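PDB 3U6G: uncharacterized protein DUF4425 from Bacteroides vulgatus, which is of unknown function but has an immunoglobulin-like fold and belongs to a lipoprotein family related to calcium-binding PLAT/LH2 and C2-like domains. Local coordinates for residues I12-S17 with A54-A59; V27-A32 with F70-A75; G36-Y41 with C63-N68. All coordinates share one frame; numbering follows the deposited sequence. Where two conformers were deposited one is given.

Interaction 1: residues I12-S17 with A54-A59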
loop_
_atom_site.group_PDB
_atom_site.type_symbol
_atom_site.label_atom_id
_atom_site.label_comp_id
_atom_site.label_asym_id
_atom_site.label_seq_id
_atom_site.Cartn_x
_atom_site.Cartn_y
_atom_site.Cartn_z
ATOM N N ILE A 12 0.171 -12.169 -3.714
ATOM C CA ILE A 12 -1.187 -11.663 -3.750
ATOM C C ILE A 12 -1.820 -12.035 -5.077
ATOM O O ILE A 12 -1.242 -11.831 -6.127
ATOM C CB ILE A 12 -1.203 -10.116 -3.618
ATOM C CG1 ILE A 12 -0.728 -9.697 -2.227
ATOM C CG2 ILE A 12 -2.588 -9.529 -3.946
ATOM C CD1 ILE A 12 -1.728 -9.864 -1.120
ATOM N N VAL A 13 -3.021 -12.589 -5.002
ATOM C CA VAL A 13 -3.830 -12.853 -6.174
ATOM C C VAL A 13 -5.090 -12.014 -6.083
ATOM O O VAL A 13 -5.722 -11.963 -5.036
ATOM C CB VAL A 13 -4.230 -14.340 -6.256
ATOM C CG1 VAL A 13 -5.283 -14.544 -7.378
ATOM C CG2 VAL A 13 -3.010 -15.193 -6.506
ATOM N N ILE A 14 -5.442 -11.345 -7.183
ATOM C CA ILE A 14 -6.677 -10.564 -7.249
ATOM C C ILE A 14 -7.553 -11.093 -8.372
ATOM O O ILE A 14 -7.079 -11.313 -9.491
ATOM C CB ILE A 14 -6.395 -9.059 -7.488
ATOM C CG1 ILE A 14 -5.463 -8.525 -6.397
ATOM C CG2 ILE A 14 -7.694 -8.285 -7.524
ATOM C CD1 ILE A 14 -4.889 -7.163 -6.667
ATOM N N GLN A 15 -8.827 -11.318 -8.057
ATOM C CA GLN A 15 -9.809 -11.720 -9.068
ATOM C C GLN A 15 -11.018 -10.810 -8.980
ATOM O O GLN A 15 -11.452 -10.479 -7.898
ATOM C CB GLN A 15 -10.273 -13.151 -8.830
ATOM C CG GLN A 15 -9.181 -14.191 -8.969
ATOM C CD GLN A 15 -9.704 -15.610 -8.871
ATOM O OE1 GLN A 15 -10.323 -15.989 -7.878
ATOM N NE2 GLN A 15 -9.451 -16.408 -9.905
ATOM N N GLN A 16 -11.584 -10.432 -10.118
ATOM C CA GLN A 16 -12.802 -9.634 -10.105
ATOM C C GLN A 16 -13.855 -10.293 -10.967
ATOM O O GLN A 16 -13.518 -11.041 -11.874
ATOM C CB GLN A 16 -12.542 -8.208 -10.597
ATOM C CG GLN A 16 -11.975 -8.128 -12.006
ATOM C CD GLN A 16 -12.082 -6.742 -12.594
ATOM O OE1 GLN A 16 -12.749 -5.864 -12.035
ATOM N NE2 GLN A 16 -11.412 -6.526 -13.729
ATOM N N SER A 17 -15.118 -9.988 -10.660
ATOM C CA SER A 17 -16.269 -10.485 -11.408
ATOM C C SER A 17 -17.427 -9.505 -11.268
ATOM O O SER A 17 -17.494 -8.739 -10.301
ATOM C CB SER A 17 -16.685 -11.869 -10.897
ATOM O OG SER A 17 -16.925 -11.863 -9.495
ATOM N N ALA A 54 -1.365 -1.056 -10.576
ATOM C CA ALA A 54 -2.002 -1.428 -11.820
ATOM C C ALA A 54 -3.493 -1.218 -11.697
ATOM O O ALA A 54 -4.056 -1.367 -10.628
ATOM C CB ALA A 54 -1.696 -2.911 -12.158
ATOM N N GLN A 55 -4.119 -0.827 -12.796
ATOM C CA GLN A 55 -5.551 -0.960 -12.898
ATOM C C GLN A 55 -5.841 -2.425 -13.271
ATOM O O GLN A 55 -5.194 -2.999 -14.147
ATOM C CB GLN A 55 -6.119 0.001 -13.929
ATOM C CG GLN A 55 -7.638 0.004 -13.898
ATOM C CD GLN A 55 -8.256 0.721 -15.060
ATOM O OE1 GLN A 55 -8.952 1.721 -14.876
ATOM N NE2 GLN A 55 -8.015 0.217 -16.274
ATOM N N ILE A 56 -6.817 -3.029 -12.603
ATOM C CA ILE A 56 -7.155 -4.434 -12.836
ATOM C C ILE A 56 -8.081 -4.466 -14.054
ATOM O O ILE A 56 -9.162 -3.888 -14.028
ATOM C CB ILE A 56 -7.880 -5.055 -11.614
ATOM C CG1 ILE A 56 -7.054 -4.895 -10.328
ATOM C CG2 ILE A 56 -8.189 -6.525 -11.858
ATOM C CD1 ILE A 56 -5.707 -5.533 -10.383
ATOM N N ARG A 57 -7.644 -5.087 -15.140
ATOM C CA ARG A 57 -8.459 -5.102 -16.358
ATOM C C ARG A 57 -8.616 -6.480 -16.948
ATOM O O ARG A 57 -9.078 -6.632 -18.087
ATOM C CB ARG A 57 -7.892 -4.147 -17.402
ATOM C CG ARG A 57 -6.540 -4.515 -17.977
ATOM C CD ARG A 57 -6.256 -3.598 -19.156
ATOM N NE ARG A 57 -4.842 -3.261 -19.289
ATOM C CZ ARG A 57 -4.373 -2.246 -20.013
ATOM N NH1 ARG A 57 -5.198 -1.440 -20.678
ATOM N NH2 ARG A 57 -3.067 -2.028 -20.065
ATOM N N THR A 58 -8.216 -7.483 -16.183
ATOM C CA THR A 58 -8.372 -8.861 -16.584
ATOM C C THR A 58 -9.116 -9.560 -15.451
ATOM O O THR A 58 -9.366 -8.947 -14.401
ATOM C CB THR A 58 -6.993 -9.513 -16.846
ATOM O OG1 THR A 58 -6.179 -9.419 -15.671
ATOM C CG2 THR A 58 -6.275 -8.810 -18.004
ATOM N N ALA A 59 -9.483 -10.823 -15.662
ATOM C CA ALA A 59 -10.139 -11.599 -14.609
ATOM C C ALA A 59 -9.229 -11.891 -13.401
ATOM O O ALA A 59 -9.721 -11.901 -12.271
ATOM C CB ALA A 59 -10.704 -12.904 -15.165
#
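Q16 of strand 10-18 meets the segment 54-59 where the chain of this immunoglobulin-like β-sandwich changes partners: strand 52-55, which leads into the segment, pairs with strand 24-33, whereas strand 60-65, after this segment, pairs with strand 10-18. Polar contacts hold the loop, and both hydrogen bonds come from Q16. Its backbone N donates to A59 O at 3.2 Å, extending the backbone pairing that continues between I14 and M61 and between I12 and C63. The same oxygen receives a CA-H...O contact, with Q15 CA 3.2 Å away, and is therefore approached by two consecutive residues of the strand. The side-chain amide reaches back one residue along the loop, with NE2 donating to T58 O at 3.2 Å. This bond is fairly straight at the hydrogen (161°), and T58 O lies close to the plane of the amide, yet NE2 stands above the carbonyl plane of T58, 44° out of it. One residue thus grips two successive loop carbonyls, through its backbone and through its amide. On the loop side, T58 OG1 is bonded to T60 O.

Apolar contacts form a second group. I14 and I56 cross obliquely and touch through their CD1 atoms at 4.1 Å. Beyond this contact I14 packs on V27 and C74 in the sandwich interior, while I56 also rests on V25 and M61. Q16 and I56 run past one another, their chains pointing opposite ways. The Q16 CG lies between its backbone N and carbonyl carbon (chi1 59°), and from there the extended chain carries the amide alongside the I56 methyl branch, CD at 4.0 Å and NE2 at 3.7 Å from I56 CG2.

Interaction 2: residues V27-A32 with F70-A75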
loop_
_atom_site.group_PDB
_atom_site.type_symbol
_atom_site.label_atom_id
_atom_site.label_comp_id
_atom_site.label_asym_id
_atom_site.label_seq_id
_atom_site.Cartn_x
_atom_site.Cartn_y
_atom_site.Cartn_z
ATOM N N VAL A 27 -4.870 -1.082 -7.852
ATOM C CA VAL A 27 -4.167 -1.588 -6.686
ATOM C C VAL A 27 -2.720 -1.101 -6.655
ATOM O O VAL A 27 -2.127 -0.829 -7.694
ATOM C CB VAL A 27 -4.192 -3.137 -6.585
ATOM C CG1 VAL A 27 -5.633 -3.655 -6.489
ATOM C CG2 VAL A 27 -3.396 -3.793 -7.735
ATOM N N SER A 28 -2.224 -0.988 -5.430
ATOM C CA SER A 28 -0.816 -0.739 -5.162
ATOM C C SER A 28 -0.310 -1.874 -4.286
ATOM O O SER A 28 -0.941 -2.245 -3.298
ATOM C CB SER A 28 -0.612 0.607 -4.483
ATOM O OG SER A 28 -0.723 1.653 -5.436
ATOM N N ILE A 29 0.810 -2.465 -4.700
ATOM C CA ILE A 29 1.362 -3.641 -4.047
ATOM C C ILE A 29 2.823 -3.377 -3.699
ATOM O O ILE A 29 3.550 -2.754 -4.469
ATOM C CB ILE A 29 1.243 -4.878 -4.965
ATOM C CG1 ILE A 29 -0.234 -5.234 -5.143
ATOM C CG2 ILE A 29 2.069 -6.067 -4.413
ATOM C CD1 ILE A 29 -0.509 -6.159 -6.303
ATOM N N GLY A 30 3.210 -3.771 -2.496
ATOM C CA GLY A 30 4.589 -3.700 -2.095
ATOM C C GLY A 30 4.868 -4.693 -0.999
ATOM O O GLY A 30 3.968 -5.290 -0.427
ATOM N N GLY A 31 6.131 -4.862 -0.676
ATOM C CA GLY A 31 6.512 -5.704 0.449
ATOM C C GLY A 31 7.840 -5.260 1.008
ATOM O O GLY A 31 8.395 -4.234 0.587
ATOM N N ALA A 32 8.355 -6.050 1.941
ATOM C CA ALA A 32 9.621 -5.754 2.563
ATOM C C ALA A 32 10.415 -7.003 2.832
ATOM O O ALA A 32 9.855 -8.048 3.155
ATOM C CB ALA A 32 9.390 -5.027 3.891
ATOM N N PHE A 70 9.333 -10.758 4.125
ATOM C CA PHE A 70 8.621 -11.135 5.351
ATOM C C PHE A 70 7.254 -10.487 5.448
ATOM O O PHE A 70 6.533 -10.738 6.398
ATOM C CB PHE A 70 9.453 -10.884 6.614
ATOM C CG PHE A 70 9.875 -9.456 6.802
ATOM C CD1 PHE A 70 8.942 -8.497 7.164
ATOM C CD2 PHE A 70 11.190 -9.061 6.610
ATOM C CE1 PHE A 70 9.309 -7.175 7.355
ATOM C CE2 PHE A 70 11.556 -7.738 6.810
ATOM C CZ PHE A 70 10.611 -6.796 7.145
ATOM N N PHE A 71 6.873 -9.705 4.438
ATOM C CA PHE A 71 5.642 -8.949 4.432
ATOM C C PHE A 71 5.318 -8.505 3.018
ATOM O O PHE A 71 6.214 -8.149 2.262
ATOM C CB PHE A 71 5.822 -7.716 5.303
ATOM C CG PHE A 71 4.599 -6.845 5.432
ATOM C CD1 PHE A 71 3.449 -7.310 6.050
ATOM C CD2 PHE A 71 4.629 -5.534 4.985
ATOM C CE1 PHE A 71 2.323 -6.501 6.190
ATOM C CE2 PHE A 71 3.504 -4.700 5.128
ATOM C CZ PHE A 71 2.353 -5.191 5.744
HETATM N N MSE A 72 4.025 -8.517 2.680
HETATM C CA MSE A 72 3.527 -8.024 1.412
HETATM C C MSE A 72 2.131 -7.464 1.659
HETATM O O MSE A 72 1.388 -7.994 2.474
HETATM C CB MSE A 72 3.503 -9.129 0.337
HETATM C CG MSE A 72 3.399 -8.676 -1.212
HETATM SE SE MSE A 72 3.141 -10.173 -2.231
HETATM C CE MSE A 72 3.645 -9.363 -3.900
ATOM N N THR A 73 1.822 -6.371 0.978
ATOM C CA THR A 73 0.559 -5.631 1.126
ATOM C C THR A 73 -0.048 -5.294 -0.214
ATOM O O THR A 73 0.689 -5.057 -1.176
ATOM C CB THR A 73 0.802 -4.260 1.785
ATOM O OG1 THR A 73 1.789 -3.519 1.037
ATOM C CG2 THR A 73 1.268 -4.434 3.198
ATOM N N CYS A 74 -1.375 -5.227 -0.271
ATOM C CA CYS A 74 -2.100 -4.789 -1.440
ATOM C C CYS A 74 -3.181 -3.844 -0.950
ATOM O O CYS A 74 -4.011 -4.230 -0.110
ATOM C CB CYS A 74 -2.735 -5.987 -2.157
ATOM S SG CYS A 74 -3.788 -5.545 -3.569
ATOM N N ALA A 75 -3.131 -2.611 -1.446
ATOM C CA ALA A 75 -4.160 -1.598 -1.190
ATOM C C ALA A 75 -4.868 -1.280 -2.481
ATOM O O ALA A 75 -4.248 -1.099 -3.517
ATOM C CB ALA A 75 -3.548 -0.320 -0.595
HETATM O O HOH W 1 0.342 -1.600 -0.571
#
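G30 O accepts a hydrogen bond from T73 N at 2.8 Å, and M72 CA approaches the same oxygen in a CA-H...O contact. In the conformer given, T73 OG1 lies 3.2 Å from G30 O, a doubtful bond because its one proton may go elsewhere: a water also lies 2.9 Å from OG1, and that water donates to S28 O. In return, G30 N donates to T73 O. S28 and A75 form the next hydrogen-bonded antiparallel pair, joined by two nearly straight bonds, of which S28 N to A75 O measures 2.8 Å.

At the other end, A32 O takes the backbone N of F70 at 2.9 Å and sits over the centre of that residue's ring, 3.8 Å above its plane. A chi1 of 59° keeps the F70 CG close to the N that bonds A32 O, and the ring therefore starts beside that oxygen; CZ lies 3.9 Å from A32 CB.

The side chains of I29, C74 and M72 face the interior; G31, opposite M72 in a non-hydrogen-bonded pair, brings only its backbone. C74 SG lies against both V27 CB and I29 CG1, and M72 CE touches I29 CG2 at 3.7 Å; I12 and I14 of strand 10-18 cover this side. The opposite face, carrying S28, T73 and A75, turns to the second subunit, where S28 meets G30 and A75 meets T73 of that subunit. With the strands running 166° apart, this is the antiparallel pairing of two neighbouring strands in one sheet of an immunoglobulin-like β-sandwich, one face in the core and the other at the dimer contact.

Interaction 3: residues G36-Y41 with C63-N68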
loop_
_atom_site.group_PDB
_atom_site.type_symbol
_atom_site.label_atom_id
_atom_site.label_comp_id
_atom_site.label_asym_id
_atom_site.label_seq_id
_atom_site.Cartn_x
_atom_site.Cartn_y
_atom_site.Cartn_z
ATOM N N GLY A 36 15.247 -3.826 2.531
ATOM C CA GLY A 36 14.520 -2.826 1.786
ATOM C C GLY A 36 13.202 -3.300 1.206
ATOM O O GLY A 36 12.738 -4.413 1.505
ATOM N N PRO A 37 12.605 -2.460 0.357
ATOM C CA PRO A 37 11.399 -2.882 -0.335
ATOM C C PRO A 37 11.631 -4.179 -1.102
ATOM O O PRO A 37 12.708 -4.401 -1.660
ATOM C CB PRO A 37 11.081 -1.704 -1.260
ATOM C CG PRO A 37 11.695 -0.502 -0.580
ATOM C CD PRO A 37 12.936 -1.042 0.096
ATOM N N ALA A 38 10.635 -5.046 -1.065
ATOM C CA ALA A 38 10.733 -6.358 -1.694
ATOM C C ALA A 38 10.718 -6.273 -3.212
ATOM O O ALA A 38 9.985 -5.480 -3.801
ATOM C CB ALA A 38 9.580 -7.245 -1.233
ATOM N N LYS A 39 11.527 -7.112 -3.841
ATOM C CA LYS A 39 11.442 -7.272 -5.288
ATOM C C LYS A 39 10.142 -8.004 -5.614
ATOM O O LYS A 39 9.711 -8.924 -4.886
ATOM C CB LYS A 39 12.663 -8.004 -5.839
ATOM C CG LYS A 39 13.899 -7.111 -5.906
ATOM C CD LYS A 39 15.140 -7.900 -6.205
ATOM C CE LYS A 39 16.347 -6.989 -6.345
ATOM N NZ LYS A 39 16.213 -6.005 -7.480
ATOM N N LEU A 40 9.504 -7.571 -6.702
ATOM C CA LEU A 40 8.196 -8.063 -7.092
ATOM C C LEU A 40 8.248 -8.674 -8.500
ATOM O O LEU A 40 8.971 -8.189 -9.361
ATOM C CB LEU A 40 7.176 -6.910 -7.089
ATOM C CG LEU A 40 7.037 -6.134 -5.776
ATOM C CD1 LEU A 40 6.149 -4.893 -5.982
ATOM C CD2 LEU A 40 6.535 -6.997 -4.631
ATOM N N TYR A 41 7.403 -9.672 -8.718
ATOM C CA TYR A 41 7.370 -10.468 -9.931
ATOM C C TYR A 41 5.909 -10.675 -10.325
ATOM O O TYR A 41 5.048 -10.814 -9.461
ATOM C CB TYR A 41 8.044 -11.826 -9.698
ATOM C CG TYR A 41 9.482 -11.698 -9.236
ATOM C CD1 TYR A 41 9.777 -11.487 -7.908
ATOM C CD2 TYR A 41 10.540 -11.768 -10.127
ATOM C CE1 TYR A 41 11.079 -11.353 -7.466
ATOM C CE2 TYR A 41 11.861 -11.628 -9.700
ATOM C CZ TYR A 41 12.113 -11.420 -8.358
ATOM O OH TYR A 41 13.384 -11.279 -7.895
ATOM N N CYS A 63 0.904 -11.250 -8.077
ATOM C CA CYS A 63 2.186 -10.620 -7.837
ATOM C C CYS A 63 2.844 -11.376 -6.683
ATOM O O CYS A 63 2.185 -11.693 -5.707
ATOM C CB CYS A 63 1.974 -9.121 -7.475
ATOM S SG CYS A 63 3.525 -8.205 -7.264
ATOM N N CYS A 64 4.134 -11.686 -6.784
ATOM C CA CYS A 64 4.834 -12.342 -5.692
ATOM C C CYS A 64 6.203 -11.750 -5.489
ATOM O O CYS A 64 6.693 -10.972 -6.321
ATOM C CB CYS A 64 4.948 -13.858 -5.929
ATOM S SG CYS A 64 6.039 -14.309 -7.296
ATOM N N THR A 65 6.802 -12.135 -4.372
ATOM C CA THR A 65 8.120 -11.678 -3.991
ATOM C C THR A 65 9.150 -12.777 -4.268
ATOM O O THR A 65 8.802 -13.877 -4.700
ATOM C CB THR A 65 8.159 -11.335 -2.483
ATOM O OG1 THR A 65 7.993 -12.534 -1.715
ATOM C CG2 THR A 65 7.083 -10.303 -2.105
ATOM N N ASN A 66 10.419 -12.467 -4.016
ATOM C CA ASN A 66 11.415 -13.500 -3.851
ATOM C C ASN A 66 11.258 -14.123 -2.467
ATOM O O ASN A 66 10.382 -13.727 -1.679
ATOM C CB ASN A 66 12.841 -12.985 -4.124
ATOM C CG ASN A 66 13.382 -12.046 -3.039
ATOM O OD1 ASN A 66 12.934 -12.066 -1.890
ATOM N ND2 ASN A 66 14.384 -11.225 -3.413
ATOM N N GLY A 67 12.102 -15.102 -2.162
ATOM C CA GLY A 67 11.959 -15.853 -0.925
ATOM C C GLY A 67 12.490 -15.190 0.323
ATOM O O GLY A 67 12.544 -15.828 1.387
ATOM N N ASN A 68 12.910 -13.929 0.204
ATOM C CA ASN A 68 13.455 -13.192 1.341
ATOM C C ASN A 68 12.442 -12.276 2.010
ATOM O O ASN A 68 12.731 -11.712 3.058
ATOM C CB ASN A 68 14.654 -12.350 0.910
ATOM C CG ASN A 68 15.761 -13.175 0.301
ATOM O OD1 ASN A 68 16.005 -14.315 0.716
ATOM N ND2 ASN A 68 16.421 -12.616 -0.719
HETATM O O HOH W 2 15.538 -11.367 -6.043
#
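A short antiparallel pairing joins Y41 to C64 where the broken strand 36-41 meets the end of strand 60-65. Y41 N donates to C64 O at 2.8 Å, bent to 138° at the hydrogen, and C64 N returns a straighter bond to Y41 O at 3.0 Å. CA-H...O contacts lie on both sides of this pair: T65 CA approaches K39 O, and C63 CA approaches Y41 O.

The Y41 ring extends past C64 O to T65 and N66. With CG anti to the carbonyl carbon of Y41 (chi1 -58°), the ring starts out beside the backbone N, which itself bonds C64 O; that oxygen lies at the ring edge, in its plane, 3.5 Å from CD1. Farther out, CE1 comes to 3.7 Å from N66 N, and the ring and the side-chain amide of N66 are turned 41° against each other. Their outer ends share a water, bound to Y41 OH at 2.8 Å and accepting from N66 ND2. C64 SG packs on Y41 CB.

In the immunoglobulin-like sandwich, strand 36-41 changes partners along its length: A38 is bonded to G31 of strand 24-33, whereas Y41 is bonded to strand 60-65.

L40 CB lies 3.9 Å from C63 SG, both residues buried, and M72, Y52 and I48 pack on both. A38 CB meets T65 CG2 at 4.0 Å. The T65 hydroxyl donates to N66 O and is also bonded by H10 N, which fixes its rotation. Past the paired residues the chain bends in an Asx turn: N66 OD1 accepts from N68 N at 2.8 Å, the donor standing above the carbonyl plane of the side-chain amide.

In the fold
From the N terminus, strand 10-18 supplies the first half of interaction 1, and strands 24-33 and 36-41 then open interactions 2 and 3. The chain reaches 54-59 first and closes interaction 1, then 63-68 closes interaction 3, and 70-75 closes interaction 2. Interaction 1 therefore crosses both others, while interaction 3 lies wholly within the span of interaction 2. Interaction 1 ties strand 10-18 to the link between strands 52-55 and 60-65, interaction 2 joins strands 24-33 and 71-80, and interaction 3 joins strands 36-41 and 60-65. A54 O probably bonds V27 N, I12 N probably bonds C63 O, and M72 CE packs on C63 O and C64 CA.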